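Local coordinates for immunoreactive 84kD antigen PG93 (Porphyromonas gingivalis, PDB 5M11), which is PorZ, an essential bacterial surface component of the type IX secretion system, which binds zinc and calcium ions, at residues A426-N431 / M473-N478; K444-Y449 / F459-V464; D480-I485 / V497-D502. All coordinates share one frame; numbering follows the deposited sequence.

Contact 1 of 3, residues A426-N431 / M473-N478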
# COMPACT_ATOMS: atom_id res chain seq x y z
N ALA A 426 -14.19 -15.97 -6.81
CA ALA A 426 -15.54 -15.47 -7.17
C ALA A 426 -16.66 -16.01 -6.22
O ALA A 426 -17.67 -16.54 -6.69
CB ALA A 426 -15.87 -15.81 -8.62
N ILE A 427 -16.49 -15.81 -4.88
CA ILE A 427 -17.46 -16.26 -3.86
C ILE A 427 -18.39 -15.13 -3.41
O ILE A 427 -17.91 -14.05 -3.04
CB ILE A 427 -16.81 -16.96 -2.62
CG1 ILE A 427 -15.66 -16.12 -1.99
CG2 ILE A 427 -16.38 -18.37 -2.98
CD1 ILE A 427 -15.24 -16.51 -0.53
N ALA A 428 -19.71 -15.41 -3.38
CA ALA A 428 -20.72 -14.45 -2.93
C ALA A 428 -21.89 -15.17 -2.26
O ALA A 428 -22.01 -16.39 -2.37
CB ALA A 428 -21.20 -13.61 -4.10
N PHE A 429 -22.75 -14.41 -1.55
CA PHE A 429 -23.96 -14.91 -0.88
C PHE A 429 -25.23 -14.44 -1.62
O PHE A 429 -25.26 -13.30 -2.12
CB PHE A 429 -24.04 -14.44 0.59
CG PHE A 429 -23.28 -15.26 1.61
CD1 PHE A 429 -23.86 -16.38 2.20
CD2 PHE A 429 -22.01 -14.88 2.04
CE1 PHE A 429 -23.17 -17.11 3.17
CE2 PHE A 429 -21.32 -15.62 3.01
CZ PHE A 429 -21.90 -16.73 3.57
N ASP A 430 -26.28 -15.26 -1.63
CA ASP A 430 -27.53 -14.82 -2.27
C ASP A 430 -28.46 -14.18 -1.23
O ASP A 430 -28.15 -14.17 -0.03
CB ASP A 430 -28.22 -15.95 -3.07
CG ASP A 430 -28.66 -17.17 -2.29
OD1 ASP A 430 -28.84 -17.07 -1.06
OD2 ASP A 430 -28.91 -18.22 -2.93
N ASN A 431 -29.60 -13.62 -1.69
CA ASN A 431 -30.58 -12.97 -0.81
C ASN A 431 -31.21 -14.00 0.16
O ASN A 431 -31.77 -13.60 1.19
CB ASN A 431 -31.67 -12.29 -1.65
CG ASN A 431 -32.64 -13.26 -2.29
OD1 ASN A 431 -32.26 -14.19 -3.02
ND2 ASN A 431 -33.92 -13.09 -1.99
N MET A 473 -17.94 -12.54 -8.52
CA MET A 473 -19.35 -12.78 -8.79
C MET A 473 -20.24 -11.64 -8.31
O MET A 473 -20.10 -11.16 -7.18
CB MET A 473 -19.79 -14.10 -8.12
CG MET A 473 -21.21 -14.54 -8.45
SD MET A 473 -21.65 -16.07 -7.58
CE MET A 473 -20.57 -17.24 -8.39
N ILE A 474 -21.18 -11.22 -9.17
CA ILE A 474 -22.18 -10.26 -8.74
C ILE A 474 -23.52 -10.94 -8.94
O ILE A 474 -23.69 -11.65 -9.94
CB ILE A 474 -22.09 -8.82 -9.32
CG1 ILE A 474 -22.45 -8.74 -10.80
CG2 ILE A 474 -20.73 -8.22 -9.04
CD1 ILE A 474 -22.76 -7.37 -11.22
N ILE A 475 -24.40 -10.85 -7.94
CA ILE A 475 -25.73 -11.47 -7.97
C ILE A 475 -26.77 -10.34 -8.02
O ILE A 475 -26.97 -9.63 -7.03
CB ILE A 475 -25.93 -12.45 -6.75
CG1 ILE A 475 -24.86 -13.55 -6.70
CG2 ILE A 475 -27.33 -13.04 -6.69
CD1 ILE A 475 -24.78 -14.34 -5.34
N LEU A 476 -27.42 -10.15 -9.18
CA LEU A 476 -28.45 -9.13 -9.40
C LEU A 476 -29.72 -9.44 -8.58
O LEU A 476 -29.94 -10.63 -8.28
CB LEU A 476 -28.79 -9.02 -10.89
CG LEU A 476 -28.18 -7.83 -11.59
CD1 LEU A 476 -26.87 -8.18 -12.22
CD2 LEU A 476 -29.09 -7.27 -12.62
N PRO A 477 -30.56 -8.41 -8.24
CA PRO A 477 -31.78 -8.66 -7.44
C PRO A 477 -32.71 -9.76 -7.98
O PRO A 477 -33.30 -10.46 -7.16
CB PRO A 477 -32.48 -7.30 -7.46
CG PRO A 477 -31.37 -6.34 -7.50
CD PRO A 477 -30.40 -6.96 -8.47
N ASN A 478 -32.80 -9.94 -9.30
CA ASN A 478 -33.63 -10.99 -9.91
C ASN A 478 -33.01 -12.41 -9.79
O ASN A 478 -33.61 -13.39 -10.25
CB ASN A 478 -33.89 -10.66 -11.39
CG ASN A 478 -32.65 -10.68 -12.25
OD1 ASN A 478 -31.53 -10.43 -11.80
ND2 ASN A 478 -32.85 -10.94 -13.52

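Contact 2 of 3, residues K444-Y449 / F459-V464. With ZN (zinc ion), chain G.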
# COMPACT_ATOMS: atom_id res chain seq x y z
N LYS A 444 -16.99 -29.59 -12.60
CA LYS A 444 -18.14 -28.97 -11.90
C LYS A 444 -17.67 -27.68 -11.22
O LYS A 444 -17.47 -27.60 -10.00
CB LYS A 444 -18.77 -29.95 -10.90
CG LYS A 444 -19.47 -31.15 -11.53
CD LYS A 444 -19.70 -32.27 -10.52
CE LYS A 444 -21.09 -32.24 -9.91
NZ LYS A 444 -21.10 -32.67 -8.49
N ASN A 445 -17.46 -26.66 -12.07
CA ASN A 445 -16.92 -25.34 -11.80
C ASN A 445 -17.68 -24.53 -10.75
O ASN A 445 -17.06 -24.04 -9.82
CB ASN A 445 -16.88 -24.53 -13.10
CG ASN A 445 -15.58 -24.61 -13.86
OD1 ASN A 445 -15.58 -24.52 -15.08
ND2 ASN A 445 -14.44 -24.73 -13.18
N ILE A 446 -18.99 -24.34 -10.96
CA ILE A 446 -19.90 -23.52 -10.15
C ILE A 446 -20.48 -24.34 -8.99
O ILE A 446 -20.93 -25.47 -9.22
CB ILE A 446 -21.01 -22.94 -11.08
CG1 ILE A 446 -20.39 -22.10 -12.25
CG2 ILE A 446 -22.01 -22.11 -10.28
CD1 ILE A 446 -21.06 -22.24 -13.57
N PHE A 447 -20.51 -23.78 -7.77
CA PHE A 447 -21.05 -24.48 -6.61
C PHE A 447 -21.93 -23.58 -5.72
O PHE A 447 -21.91 -22.35 -5.83
CB PHE A 447 -19.93 -25.15 -5.77
CG PHE A 447 -19.08 -24.21 -4.93
CD1 PHE A 447 -19.50 -23.82 -3.66
CD2 PHE A 447 -17.86 -23.75 -5.39
CE1 PHE A 447 -18.74 -22.93 -2.90
CE2 PHE A 447 -17.09 -22.87 -4.61
CZ PHE A 447 -17.55 -22.45 -3.38
N MET A 448 -22.68 -24.23 -4.82
CA MET A 448 -23.51 -23.61 -3.81
C MET A 448 -23.42 -24.41 -2.49
O MET A 448 -23.46 -25.66 -2.50
CB MET A 448 -24.97 -23.47 -4.25
CG MET A 448 -25.77 -22.63 -3.28
SD MET A 448 -27.38 -23.33 -2.80
CE MET A 448 -26.85 -24.67 -1.67
N TYR A 449 -23.31 -23.67 -1.36
CA TYR A 449 -23.29 -24.21 -0.01
C TYR A 449 -24.38 -23.58 0.83
O TYR A 449 -24.49 -22.35 0.88
CB TYR A 449 -21.92 -24.00 0.66
CG TYR A 449 -21.83 -24.51 2.08
CD1 TYR A 449 -22.06 -25.85 2.38
CD2 TYR A 449 -21.46 -23.66 3.12
CE1 TYR A 449 -21.95 -26.32 3.69
CE2 TYR A 449 -21.34 -24.12 4.43
CZ TYR A 449 -21.59 -25.45 4.71
OH TYR A 449 -21.49 -25.90 6.00
N PHE A 459 -22.26 -27.77 -10.15
CA PHE A 459 -22.63 -27.95 -11.55
C PHE A 459 -21.72 -27.10 -12.43
O PHE A 459 -20.81 -26.43 -11.93
CB PHE A 459 -24.12 -27.60 -11.77
CG PHE A 459 -24.52 -26.17 -11.44
CD1 PHE A 459 -24.38 -25.15 -12.38
CD2 PHE A 459 -25.10 -25.87 -10.22
CE1 PHE A 459 -24.76 -23.84 -12.08
CE2 PHE A 459 -25.51 -24.56 -9.93
CZ PHE A 459 -25.34 -23.56 -10.87
N SER A 460 -21.99 -27.09 -13.75
CA SER A 460 -21.30 -26.27 -14.74
C SER A 460 -22.09 -26.20 -16.05
O SER A 460 -23.15 -26.82 -16.18
CB SER A 460 -19.89 -26.78 -15.02
OG SER A 460 -19.13 -25.74 -15.59
N TYR A 461 -21.55 -25.44 -17.01
CA TYR A 461 -22.08 -25.33 -18.36
C TYR A 461 -20.92 -25.65 -19.31
O TYR A 461 -19.87 -25.03 -19.16
CB TYR A 461 -22.68 -23.94 -18.59
CG TYR A 461 -23.69 -23.54 -17.54
CD1 TYR A 461 -24.98 -24.07 -17.54
CD2 TYR A 461 -23.36 -22.62 -16.53
CE1 TYR A 461 -25.92 -23.69 -16.57
CE2 TYR A 461 -24.29 -22.24 -15.57
CZ TYR A 461 -25.57 -22.76 -15.60
OH TYR A 461 -26.50 -22.37 -14.67
N PRO A 462 -21.03 -26.67 -20.20
CA PRO A 462 -19.87 -27.07 -21.05
C PRO A 462 -19.01 -25.94 -21.65
O PRO A 462 -17.78 -26.08 -21.70
CB PRO A 462 -20.51 -27.89 -22.17
CG PRO A 462 -21.76 -28.42 -21.59
CD PRO A 462 -22.19 -27.55 -20.44
N ASP A 463 -19.64 -24.84 -22.07
CA ASP A 463 -18.98 -23.65 -22.65
C ASP A 463 -18.02 -22.95 -21.61
O ASP A 463 -17.02 -22.38 -22.03
CB ASP A 463 -20.03 -22.65 -23.23
CG ASP A 463 -21.46 -22.78 -22.70
OD1 ASP A 463 -22.21 -23.64 -23.23
OD2 ASP A 463 -21.81 -22.04 -21.76
N VAL A 464 -18.29 -23.05 -20.29
CA VAL A 464 -17.45 -22.46 -19.22
C VAL A 464 -16.72 -23.53 -18.35
O VAL A 464 -15.88 -23.15 -17.54
CB VAL A 464 -18.20 -21.48 -18.27
CG1 VAL A 464 -18.55 -20.17 -18.97
CG2 VAL A 464 -19.43 -22.12 -17.62
ZN ZN G . -23.63 -21.70 -22.71

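Contact 3 of 3, residues D480-I485 / V497-D502. With CA (calcium ion), chain B.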
# COMPACT_ATOMS: atom_id res chain seq x y z
N ASP A 480 -29.96 -13.42 -11.11
CA ASP A 480 -28.94 -13.65 -12.14
C ASP A 480 -27.55 -13.53 -11.53
O ASP A 480 -27.33 -12.68 -10.65
CB ASP A 480 -29.10 -12.63 -13.29
CG ASP A 480 -30.27 -12.85 -14.21
OD1 ASP A 480 -31.26 -13.49 -13.78
OD2 ASP A 480 -30.22 -12.36 -15.36
N LYS A 481 -26.62 -14.38 -11.95
CA LYS A 481 -25.26 -14.36 -11.42
C LYS A 481 -24.30 -14.08 -12.54
O LYS A 481 -24.33 -14.78 -13.55
CB LYS A 481 -24.92 -15.68 -10.70
CG LYS A 481 -25.76 -15.90 -9.45
CD LYS A 481 -26.04 -17.36 -9.18
CE LYS A 481 -26.96 -17.55 -7.99
NZ LYS A 481 -28.39 -17.49 -8.38
N TRP A 482 -23.51 -13.00 -12.40
CA TRP A 482 -22.50 -12.59 -13.39
C TRP A 482 -21.15 -12.94 -12.86
O TRP A 482 -20.83 -12.59 -11.72
CB TRP A 482 -22.58 -11.08 -13.71
CG TRP A 482 -23.85 -10.61 -14.37
CD1 TRP A 482 -25.12 -10.90 -13.98
CD2 TRP A 482 -23.97 -9.68 -15.46
NE1 TRP A 482 -26.03 -10.29 -14.82
CE2 TRP A 482 -25.35 -9.50 -15.71
CE3 TRP A 482 -23.05 -9.00 -16.27
CZ2 TRP A 482 -25.83 -8.68 -16.73
CZ3 TRP A 482 -23.52 -8.18 -17.28
CH2 TRP A 482 -24.90 -8.03 -17.51
N VAL A 483 -20.37 -13.70 -13.64
CA VAL A 483 -19.01 -14.08 -13.26
C VAL A 483 -18.08 -13.74 -14.44
O VAL A 483 -18.34 -14.21 -15.53
CB VAL A 483 -18.82 -15.57 -12.81
CG1 VAL A 483 -17.59 -15.71 -11.93
CG2 VAL A 483 -20.03 -16.11 -12.06
N ASN A 484 -17.02 -12.93 -14.21
CA ASN A 484 -16.02 -12.59 -15.24
C ASN A 484 -15.00 -13.74 -15.41
O ASN A 484 -14.79 -14.50 -14.47
CB ASN A 484 -15.29 -11.25 -14.96
CG ASN A 484 -14.64 -11.06 -13.60
OD1 ASN A 484 -15.28 -10.97 -12.56
ND2 ASN A 484 -13.35 -10.79 -13.62
N ILE A 485 -14.41 -13.89 -16.61
CA ILE A 485 -13.41 -14.95 -16.89
C ILE A 485 -12.02 -14.33 -16.87
O ILE A 485 -11.70 -13.50 -17.73
CB ILE A 485 -13.65 -15.75 -18.22
CG1 ILE A 485 -15.17 -15.96 -18.56
CG2 ILE A 485 -12.87 -17.09 -18.24
CD1 ILE A 485 -15.99 -16.86 -17.71
N VAL A 497 -17.68 -13.15 -19.96
CA VAL A 497 -18.54 -13.07 -18.78
C VAL A 497 -19.59 -14.17 -18.90
O VAL A 497 -20.11 -14.40 -20.00
CB VAL A 497 -19.21 -11.67 -18.61
CG1 VAL A 497 -20.24 -11.66 -17.47
CG2 VAL A 497 -18.19 -10.56 -18.42
N LEU A 498 -19.92 -14.83 -17.79
CA LEU A 498 -20.99 -15.81 -17.76
C LEU A 498 -22.12 -15.30 -16.84
O LEU A 498 -21.90 -15.01 -15.66
CB LEU A 498 -20.48 -17.20 -17.33
CG LEU A 498 -21.52 -18.20 -16.84
CD1 LEU A 498 -22.23 -18.91 -17.99
CD2 LEU A 498 -20.90 -19.18 -15.91
N ILE A 499 -23.32 -15.18 -17.42
CA ILE A 499 -24.54 -14.80 -16.69
C ILE A 499 -25.34 -16.09 -16.58
O ILE A 499 -25.49 -16.77 -17.59
CB ILE A 499 -25.34 -13.64 -17.37
CG1 ILE A 499 -24.44 -12.44 -17.71
CG2 ILE A 499 -26.57 -13.22 -16.57
CD1 ILE A 499 -24.13 -12.35 -19.18
N PHE A 500 -25.82 -16.44 -15.37
CA PHE A 500 -26.63 -17.65 -15.22
C PHE A 500 -27.60 -17.57 -14.04
O PHE A 500 -27.33 -16.85 -13.07
CB PHE A 500 -25.74 -18.90 -15.08
CG PHE A 500 -24.92 -18.94 -13.83
CD1 PHE A 500 -25.33 -19.68 -12.73
CD2 PHE A 500 -23.69 -18.29 -13.77
CE1 PHE A 500 -24.56 -19.72 -11.57
CE2 PHE A 500 -22.93 -18.33 -12.61
CZ PHE A 500 -23.37 -19.04 -11.51
N ASN A 501 -28.72 -18.32 -14.14
CA ASN A 501 -29.75 -18.40 -13.10
C ASN A 501 -30.12 -19.86 -12.87
O ASN A 501 -30.69 -20.51 -13.74
CB ASN A 501 -30.98 -17.57 -13.45
CG ASN A 501 -31.78 -17.17 -12.24
OD1 ASN A 501 -32.35 -18.00 -11.53
ND2 ASN A 501 -31.83 -15.88 -11.98
N ASP A 502 -29.77 -20.36 -11.68
CA ASP A 502 -29.99 -21.72 -11.19
C ASP A 502 -31.49 -22.09 -11.09
O ASP A 502 -31.80 -23.27 -10.95
CB ASP A 502 -29.35 -21.83 -9.80
CG ASP A 502 -30.00 -20.94 -8.77
OD1 ASP A 502 -30.02 -19.69 -8.98
OD2 ASP A 502 -30.53 -21.48 -7.76
CA CA B . -31.79 -25.57 -11.61

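Contact 1 of 3, residues A426-N431 / M473-N478
Ile475 and Met473 reach from strand 473-475 to the backbone and the small alanines of 426-429. The CD1 tip of Ile475 approaches Phe429 O at 3.4 Å and touches Ala428 CB from 3.9 Å. Met473 has CG anti to its backbone N (chi1 -174°), runs straight through chi2 and then bends at chi3 (-67°), which brings CE to 3.4 Å from Ala426 O while SD stays 4.3 Å from Ala428 CB. At the base of the same side chain, Met473 CB packs against Ala426 CB at 4.3 Å. Ala428 CB thus meets both the thioether of Met473 and the end methyl of Ile475, which approach it from the same side.

Further out, Met473 also packs on Trp436 and Thr438 of the strand beside 427-429, and Ile475 leans on Lys481. Where the first strand ends, Asp430 is held by Asn434 N through OD1 and by Trp436 NE1 through OD2.

The strand axes are 6.8 Å apart and run nearly parallel, 17° from each other, and the contact is made by side chains and carbonyl oxygens. Two first strands of successive four-stranded antiparallel sheets, packed in this way, are characteristic of adjacent blades in a beta-propeller.

Contact 2 of 3, residues K444-Y449 / F459-V464
Ile446 packs, atom by atom from CB outward, on Phe459, Tyr461 and Val464. Ile446 CB lies over one face of the Phe459 ring and 3.6 Å from Phe459 O. Ile446 CG2, anti to the backbone N, lies above the rim of the same ring, 3.7 Å from Phe459 CZ. CG1 takes the other direction, anti to the carbonyl carbon (chi1 -58°), and carries Ile446 CD1 to 3.8 Å from Tyr461 CD2, with the two side chains crossing at about a right angle. Ile446 CD1 also approaches Val464 CG2, at 4.4 Å.

Two backbone bonds set the register beneath this packing. Phe459 N donates to Ile446 O at 2.8 Å in an almost straight bond (172°), whereas Ile446 N gives Phe459 O a more bent one of 2.9 Å (132°). Asn445 and Ile446 both face Phe459, which makes a classic beta bulge just where strand 446-450 begins.

Beyond the strand, Asp463 chelates zinc through both carboxylate oxygens, OD2 at 2.1 Å and OD1 at 2.5 Å, and His514 NE2 binds the same ion. Tyr461 stacks on that histidine and hydrogen-bonds through OH to Asp512, a calcium ligand. A classic bulge between the two outer strands of a propeller-like blade thus precedes a zinc site formed with the following blade.

Contact 3 of 3, residues D480-I485 / V497-D502
Lys481 NZ is gripped three ways: by a 2.8 Å salt bridge to Asp502 OD1, by a hydrogen bond to Gly479 O, and by a cation-pi contact with Trp436. The ammonium meets Asp502 OD1 from above the carboxylate plane, 43° out of it, and this buried pairing probably stabilises both charges. Asp502 also binds calcium, but through its backbone O at 2.4 Å, so the bridge secures the residue by its other end.

The lysine chain reaches this position across Phe500. Lys481 CB stands over the face of the Phe500 ring, 3.9 Å from its centroid, with Lys481 CD toward the Phe500 CE1 side, while Val483 CG2 abuts the edge 3.7 Å from Phe500 CE2. On the other face of the sheet, Ile499 runs alongside Trp482, with Ile499 CG1 centred over the indole as a CH-pi contact, 3.6 Å from the centroid of the five-membered ring. At the open end of the hairpin, Asn501 ND2 donates to Asp480 OD1 at 3.0 Å, using the anti lone pair of that oxygen, and the amide and carboxylate planes stand 77° apart.

Reciprocal backbone bonds join Lys481 with Phe500 and Val483 with Leu498, defining an antiparallel hairpin. Its two strands are the middle pair of a four-stranded sheet, with 469-475 beside 481-485 and 513-517 beside 497-501. Leu498 and Phe500 face Ile446 of the preceding sheet, whereas Asn484 and Val497 pack on Met536 of strand 533-538 in the next.

The three contacts cluster on one side of the chain's centre and lie in and between two consecutive four-stranded antiparallel sheets, 422-459 and 469-517. Contact 2 is nested within the chain loop that contact 1 closes, and contact 3 follows in series. Contact 1 joins the first strands of the two sheets; contact 2 lies at the outer strands of the earlier sheet and in the loop that leaves it, about 15 Å away between centres; contact 3 forms the middle of the later one, about 9 Å from contact 1 and 10 Å from contact 2. Contacts 2 and 3 touch through Val464 and Leu498, consistent with face-to-face packing of two neighbouring propeller blades, with a zinc ligand in contact 2 and a calcium ligand in contact 3.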